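Local coordinates for Phenylalanine/tyrosine ammonia-lyase (Rhodosporidium toruloides, PDB 1Y2M), which catalyses the non-oxidative deamination of L-phenylalanine and L-tyrosine to trans-cinnamate and p-coumarate as a homotetramer, at residues 136-141 with 214-219; 268-273 with 411-416; 417-422 with 504-509. All blocks are in the same frame, centred on the assembly; numbering follows the deposited sequence.

Interaction 1: residues 136-141 with 214-219; sequences EHQLCG and DLSPLS
Gln138 lies against the first turn of helix 215-225 and meets Ser219, Leu215 and Ser216. Its CB is 3.1 Å from Ser219 OG. CG, anti to the carbonyl carbon (chi1 -71°), passes Ser219 OG at 3.6 Å while lying over one face of the His137 ring, toward the rim. The chain then bends at chi2, and CD comes against Leu215 CB. At the tip the amide divides its contacts: OE1 is 3.4 Å from Leu215 CB and close to Ser216 N, at an angle too poor for a hydrogen bond, whereas NE2 faces Leu215 CD1 at 3.7 Å. Ser216 OG donates to the backbone Gln138 O over 2.7 Å, nearly in line with the carbonyl (170°). The same oxygen takes a weak bond from Cys140 N, closing an inverse gamma turn centred on Leu139. In this helical PAL/histidase fold the contact joins the 136-141 region to the start of helix 215-225, which follows the Ala211-Ser212-Gly213 tripeptide from which the 5-imidazolinone group is made. Ser219 OG gives its hydrogen to Leu215 O (2.9 Å), which also accepts from Ser219 N on the opposite face. Leu139 CD2 packs on Ser219 O, and Tyr465 of the second subunit meets the His137 ring.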
# COMPACT_ATOMS: atom_id res chain seq x y z
N GLU B 136 35.45 -6.51 4.19
CA GLU B 136 35.69 -5.09 3.96
C GLU B 136 34.45 -4.41 3.35
O GLU B 136 33.96 -3.40 3.87
CB GLU B 136 36.88 -4.86 3.04
CG GLU B 136 37.13 -3.37 2.63
CD GLU B 136 38.23 -3.20 1.60
OE1 GLU B 136 38.53 -4.14 0.89
OE2 GLU B 136 38.84 -2.11 1.49
N HIS B 137 33.99 -4.92 2.21
CA HIS B 137 32.91 -4.25 1.47
C HIS B 137 31.54 -4.35 2.15
O HIS B 137 30.65 -3.55 1.87
CB HIS B 137 32.87 -4.71 0.01
CG HIS B 137 32.18 -6.02 -0.23
ND1 HIS B 137 32.84 -7.24 -0.11
CD2 HIS B 137 30.93 -6.31 -0.66
CE1 HIS B 137 31.99 -8.21 -0.40
NE2 HIS B 137 30.84 -7.68 -0.74
N GLN B 138 31.36 -5.36 3.02
CA GLN B 138 30.11 -5.59 3.69
C GLN B 138 29.96 -4.83 5.02
O GLN B 138 28.83 -4.68 5.50
CB GLN B 138 29.87 -7.08 3.90
CG GLN B 138 29.55 -7.84 2.59
CD GLN B 138 28.21 -7.44 2.00
OE1 GLN B 138 27.35 -6.92 2.70
NE2 GLN B 138 28.04 -7.62 0.67
N LEU B 139 31.07 -4.29 5.53
CA LEU B 139 31.04 -3.47 6.75
C LEU B 139 30.75 -2.03 6.32
O LEU B 139 31.55 -1.13 6.50
CB LEU B 139 32.34 -3.60 7.52
CG LEU B 139 32.70 -5.01 8.00
CD1 LEU B 139 34.18 -5.07 8.54
CD2 LEU B 139 31.68 -5.48 9.06
N CYS B 140 29.55 -1.85 5.79
CA CYS B 140 29.21 -0.63 5.10
C CYS B 140 27.96 0.05 5.59
O CYS B 140 27.46 0.97 4.91
CB CYS B 140 29.00 -0.97 3.63
SG CYS B 140 27.68 -2.10 3.22
N GLY B 141 27.50 -0.33 6.79
CA GLY B 141 26.25 0.21 7.35
C GLY B 141 26.53 1.34 8.30
O GLY B 141 27.68 1.54 8.71
N ASP B 214 21.52 -12.16 4.41
CA ASP B 214 21.70 -11.05 5.36
C ASP B 214 23.19 -10.70 5.43
O ASP B 214 23.84 -10.71 6.50
CB ASP B 214 21.14 -11.48 6.73
CG ASP B 214 19.67 -11.73 6.71
OD1 ASP B 214 18.96 -10.94 6.06
OD2 ASP B 214 19.24 -12.72 7.34
N LEU B 215 23.77 -10.35 4.27
CA LEU B 215 25.22 -10.24 4.15
C LEU B 215 25.87 -9.22 5.10
O LEU B 215 26.81 -9.53 5.81
CB LEU B 215 25.57 -9.85 2.71
CG LEU B 215 25.28 -10.88 1.63
CD1 LEU B 215 25.37 -10.22 0.27
CD2 LEU B 215 26.22 -12.09 1.76
N SER B 216 25.38 -8.01 5.07
CA SER B 216 26.02 -6.98 5.83
C SER B 216 25.96 -7.29 7.33
O SER B 216 27.02 -7.35 7.97
CB SER B 216 25.45 -5.60 5.48
OG SER B 216 26.20 -4.61 6.19
N PRO B 217 24.76 -7.53 7.88
CA PRO B 217 24.77 -7.80 9.33
C PRO B 217 25.58 -9.03 9.75
O PRO B 217 26.28 -9.03 10.78
CB PRO B 217 23.30 -7.98 9.67
CG PRO B 217 22.60 -8.25 8.39
CD PRO B 217 23.38 -7.48 7.36
N LEU B 218 25.51 -10.08 8.95
CA LEU B 218 26.31 -11.26 9.25
C LEU B 218 27.81 -10.94 9.13
O LEU B 218 28.64 -11.53 9.85
CB LEU B 218 25.96 -12.42 8.31
CG LEU B 218 24.59 -13.06 8.62
CD1 LEU B 218 24.22 -14.07 7.61
CD2 LEU B 218 24.59 -13.76 9.94
N SER B 219 28.19 -10.03 8.24
CA SER B 219 29.60 -9.58 8.17
C SER B 219 30.04 -8.89 9.44
O SER B 219 31.17 -9.05 9.83
CB SER B 219 29.85 -8.69 6.95
OG SER B 219 29.68 -9.49 5.77

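Interaction 2: residues 268-273 with 411-416; sequences LVNGTA and GNFQAA
Thr272 against the 412-413 carbonyls and the Ala415 methyl forms the tight part of this contact. Thr272 CG2 sits 3.5 Å from Phe413 O, 3.6 Å from Ala415 CB and 3.8 Å from Asn412 O. That methyl is anti to the carbonyl carbon, while OG1 stands between the backbone N and the carbonyl carbon (chi1 71°) and is hydrogen-bonded to Glu389 OE2. The threonine therefore offers carbon to 411-416; no hydrogen bond joins the two segments. Toward Asn270 the fit is looser. Phe413 CB is 3.8 Å from Gly271 N, and Asn270 ND2, weakly hydrogen-bonded to Asn397 O, approaches the ring obliquely, 4.3 Å from CD2. Gly271 has backbone angles (phi 143°) at which a CB would jam against the preceding carbonyl oxygen. Within the type I turn from Gly411 to Gln414, Phe413 has CG between its backbone N and carbonyl carbon (chi1 48°), and Gly411 CA lies 3.8 Å above one face of the ring, toward the rim. Asn412 OD1 bonds to Gln325, and Phe413 packs on Arg366, both of the third subunit. This side, still buried, belongs to the probable cinnamate pocket, which by similarity includes Asn270, the neighbouring Asn397 and Arg366 of the third subunit.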
# COMPACT_ATOMS: atom_id res chain seq x y z
N LEU B 268 30.18 -17.73 6.82
CA LEU B 268 29.63 -16.92 7.89
C LEU B 268 28.69 -15.87 7.39
O LEU B 268 27.72 -15.57 8.07
CB LEU B 268 30.73 -16.25 8.64
CG LEU B 268 31.50 -17.18 9.57
CD1 LEU B 268 32.78 -16.48 10.02
CD2 LEU B 268 30.67 -17.59 10.80
N VAL B 269 28.99 -15.25 6.24
CA VAL B 269 28.20 -14.09 5.79
C VAL B 269 27.01 -14.34 4.88
O VAL B 269 26.09 -13.52 4.84
CB VAL B 269 29.11 -12.95 5.20
CG1 VAL B 269 30.28 -12.71 6.18
CG2 VAL B 269 29.55 -13.27 3.83
N ASN B 270 27.04 -15.45 4.14
CA ASN B 270 25.92 -15.87 3.27
C ASN B 270 24.93 -16.60 4.13
O ASN B 270 25.30 -17.56 4.82
CB ASN B 270 26.35 -16.90 2.18
CG ASN B 270 26.93 -16.28 0.95
OD1 ASN B 270 27.12 -15.07 0.87
ND2 ASN B 270 27.22 -17.11 -0.04
N GLY B 271 23.66 -16.23 4.05
CA GLY B 271 22.65 -16.94 4.81
C GLY B 271 21.58 -16.06 5.35
O GLY B 271 21.54 -14.85 5.14
N THR B 272 20.65 -16.68 6.06
CA THR B 272 19.40 -16.05 6.39
C THR B 272 19.23 -15.89 7.92
O THR B 272 18.15 -15.58 8.40
CB THR B 272 18.20 -16.83 5.84
OG1 THR B 272 18.04 -18.06 6.58
CG2 THR B 272 18.37 -17.13 4.38
N ALA B 273 20.30 -16.07 8.68
CA ALA B 273 20.16 -16.13 10.14
C ALA B 273 19.61 -14.90 10.81
O ALA B 273 18.97 -14.99 11.85
CB ALA B 273 21.46 -16.55 10.79
N GLY B 411 21.10 -21.27 -4.09
CA GLY B 411 20.43 -20.04 -3.73
C GLY B 411 19.80 -20.09 -2.36
O GLY B 411 18.83 -19.35 -2.09
N ASN B 412 20.32 -20.92 -1.46
CA ASN B 412 19.65 -21.06 -0.15
C ASN B 412 19.73 -19.86 0.81
O ASN B 412 19.14 -19.84 1.89
CB ASN B 412 20.09 -22.35 0.56
CG ASN B 412 19.52 -23.58 -0.08
OD1 ASN B 412 18.44 -23.56 -0.68
ND2 ASN B 412 20.22 -24.71 0.10
N PHE B 413 20.48 -18.85 0.42
CA PHE B 413 20.52 -17.61 1.14
C PHE B 413 19.35 -16.66 0.79
O PHE B 413 19.25 -15.59 1.36
CB PHE B 413 21.84 -16.93 0.82
CG PHE B 413 22.15 -16.91 -0.67
CD1 PHE B 413 21.44 -16.11 -1.56
CD2 PHE B 413 23.08 -17.76 -1.20
CE1 PHE B 413 21.70 -16.11 -2.91
CE2 PHE B 413 23.33 -17.76 -2.54
CZ PHE B 413 22.64 -16.95 -3.40
N GLN B 414 18.51 -17.04 -0.20
CA GLN B 414 17.41 -16.20 -0.63
C GLN B 414 16.27 -16.39 0.38
O GLN B 414 15.52 -17.38 0.29
CB GLN B 414 17.00 -16.59 -2.04
CG GLN B 414 15.87 -15.81 -2.66
CD GLN B 414 16.27 -14.38 -2.95
OE1 GLN B 414 16.17 -13.51 -2.09
NE2 GLN B 414 16.68 -14.13 -4.19
N ALA B 415 16.11 -15.41 1.23
CA ALA B 415 15.28 -15.58 2.45
C ALA B 415 13.78 -15.35 2.17
O ALA B 415 13.10 -14.77 3.02
CB ALA B 415 15.74 -14.72 3.61
N ALA B 416 13.28 -15.78 1.01
CA ALA B 416 11.87 -15.59 0.64
C ALA B 416 10.95 -16.34 1.58
O ALA B 416 9.90 -15.85 1.97
CB ALA B 416 11.63 -15.95 -0.79

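Interaction 3: residues 417-422 with 504-509; sequences AVANTM and SLALIS
The flat groups where Ala419 meets Ser504 and Ala506 are peptides, since none of the touching side chains is planar. Ala506 CB lies over one face of the Val418-Ala419 peptide, almost above Ala419 N at 3.6 Å. In return, Ala419 CB approaches Ser504 O to 3.3 Å from well out of the plane of the Ser504-Leu505 peptide. The carbonyl of the first peptide, Val418 O, accepts from Met422 N and from Thr421 OG1, the latter tilted 18° from the carbonyl plane. This is close helix packing through small residues, joining the first turns of helix 416-443 and helix 506-560, two long helices of the alpha-helical PAL/histidase fold. Because both are alanines, the CA atoms of Ala419 and Ala506 come within 3.9 Å of each other, with the two CB atoms equally close. Val418 adds CB and CG1 beside Ala506 CB, each at 3.9 Å. One turn further on, Met422 CB, of a selenomethionine, touches Ser509 OG at 3.4 Å; the rest of its chain bends at chi2 (-62°) and leads away from 504-509. The hydroxyl of Ser509 is anti to its backbone N and hydrogen-bonded to Glu423 and Arg426. Helix 273-303 packs against the same junction, its Ala279 touching Val418 and Met422. Ser504 OG, also bonded to Ser210 O, accepts from Ala506 N (3.1 Å, 144° at the hydrogen), an ST turn at the start of helix 506-560.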
# COMPACT_ATOMS: atom_id res chain seq x y z
N ALA B 417 11.38 -17.49 2.06
CA ALA B 417 10.53 -18.25 3.01
C ALA B 417 10.31 -17.38 4.26
O ALA B 417 9.18 -17.30 4.76
CB ALA B 417 11.19 -19.52 3.38
N VAL B 418 11.35 -16.67 4.69
CA VAL B 418 11.26 -15.83 5.91
C VAL B 418 10.39 -14.62 5.63
O VAL B 418 9.52 -14.25 6.44
CB VAL B 418 12.63 -15.35 6.44
CG1 VAL B 418 12.45 -14.47 7.65
CG2 VAL B 418 13.55 -16.53 6.72
N ALA B 419 10.63 -13.96 4.47
CA ALA B 419 9.89 -12.75 4.15
C ALA B 419 8.41 -13.10 4.07
O ALA B 419 7.56 -12.34 4.60
CB ALA B 419 10.35 -12.22 2.84
N ASN B 420 8.13 -14.27 3.48
CA ASN B 420 6.74 -14.76 3.36
C ASN B 420 6.03 -14.80 4.69
O ASN B 420 4.90 -14.31 4.83
CB ASN B 420 6.77 -16.17 2.71
CG ASN B 420 5.37 -16.89 2.65
OD1 ASN B 420 5.05 -17.74 3.51
ND2 ASN B 420 4.60 -16.63 1.58
N THR B 421 6.69 -15.35 5.69
CA THR B 421 6.06 -15.45 7.00
C THR B 421 5.76 -14.08 7.57
O THR B 421 4.74 -13.86 8.27
CB THR B 421 6.90 -16.25 8.03
OG1 THR B 421 8.11 -15.57 8.39
CG2 THR B 421 7.25 -17.63 7.45
N MSE B 422 6.67 -13.17 7.32
CA MSE B 422 6.54 -11.81 7.92
C MSE B 422 5.44 -10.97 7.25
O MSE B 422 4.71 -10.23 7.90
CB MSE B 422 7.86 -11.12 7.87
CG MSE B 422 8.87 -11.73 8.82
SE MSE B 422 8.31 -11.60 10.72
CE MSE B 422 7.45 -13.35 11.05
N SER B 504 14.89 -10.97 -1.18
CA SER B 504 13.71 -11.26 -0.35
C SER B 504 13.18 -10.10 0.49
O SER B 504 11.96 -10.12 0.87
CB SER B 504 13.93 -12.45 0.58
OG SER B 504 14.71 -12.08 1.69
N LEU B 505 14.08 -9.20 0.91
CA LEU B 505 13.72 -8.10 1.83
C LEU B 505 13.16 -8.63 3.18
O LEU B 505 12.44 -7.90 3.91
CB LEU B 505 12.75 -7.12 1.17
CG LEU B 505 13.21 -6.52 -0.14
CD1 LEU B 505 12.06 -5.68 -0.69
CD2 LEU B 505 14.49 -5.72 0.15
N ALA B 506 13.59 -9.83 3.57
CA ALA B 506 13.02 -10.47 4.77
C ALA B 506 13.28 -9.63 6.02
O ALA B 506 12.41 -9.54 6.86
CB ALA B 506 13.57 -11.86 4.96
N LEU B 507 14.50 -9.10 6.19
CA LEU B 507 14.81 -8.41 7.44
C LEU B 507 13.96 -7.14 7.59
O LEU B 507 13.50 -6.78 8.68
CB LEU B 507 16.30 -8.09 7.60
CG LEU B 507 16.59 -7.48 8.98
CD1 LEU B 507 16.24 -8.39 10.20
CD2 LEU B 507 18.03 -7.10 9.03
N ILE B 508 13.83 -6.44 6.46
CA ILE B 508 12.96 -5.21 6.46
C ILE B 508 11.52 -5.61 6.80
O ILE B 508 10.83 -4.99 7.62
CB ILE B 508 13.03 -4.44 5.17
CG1 ILE B 508 14.45 -3.97 4.84
CG2 ILE B 508 12.09 -3.21 5.21
CD1 ILE B 508 14.63 -3.51 3.39
N SER B 509 11.06 -6.66 6.14
CA SER B 509 9.70 -7.14 6.46
C SER B 509 9.59 -7.50 7.97
O SER B 509 8.60 -7.12 8.63
CB SER B 509 9.31 -8.32 5.56
OG SER B 509 7.92 -8.55 5.70

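The three contacts run from beside the Ala211-Ser212-Gly213 tripeptide, source of the 5-imidazolinone group, inward toward the centre of the chain. Interactions 1 and 2 have centres about 13 Å apart and meet directly: Asp214 N probably bonds to Gly271 O (2.8 Å), and Leu215 CD2 packs against Asn270 OD1 at 3.2 Å. Leu215 also lies about 6 Å, side chain to side chain, from Glu496, an established cinnamate-binding residue. Interaction 2 leads straight on to interaction 3, because 411-416 continues into 417-422; their centres are about 12 Å apart, and Ala415 O touches Ala506 CB at 3.5 Å. Interactions 1 and 3 are more distant, about 18 Å between centres, yet Ser210 bonds both Asp214 and the 504-509 segment.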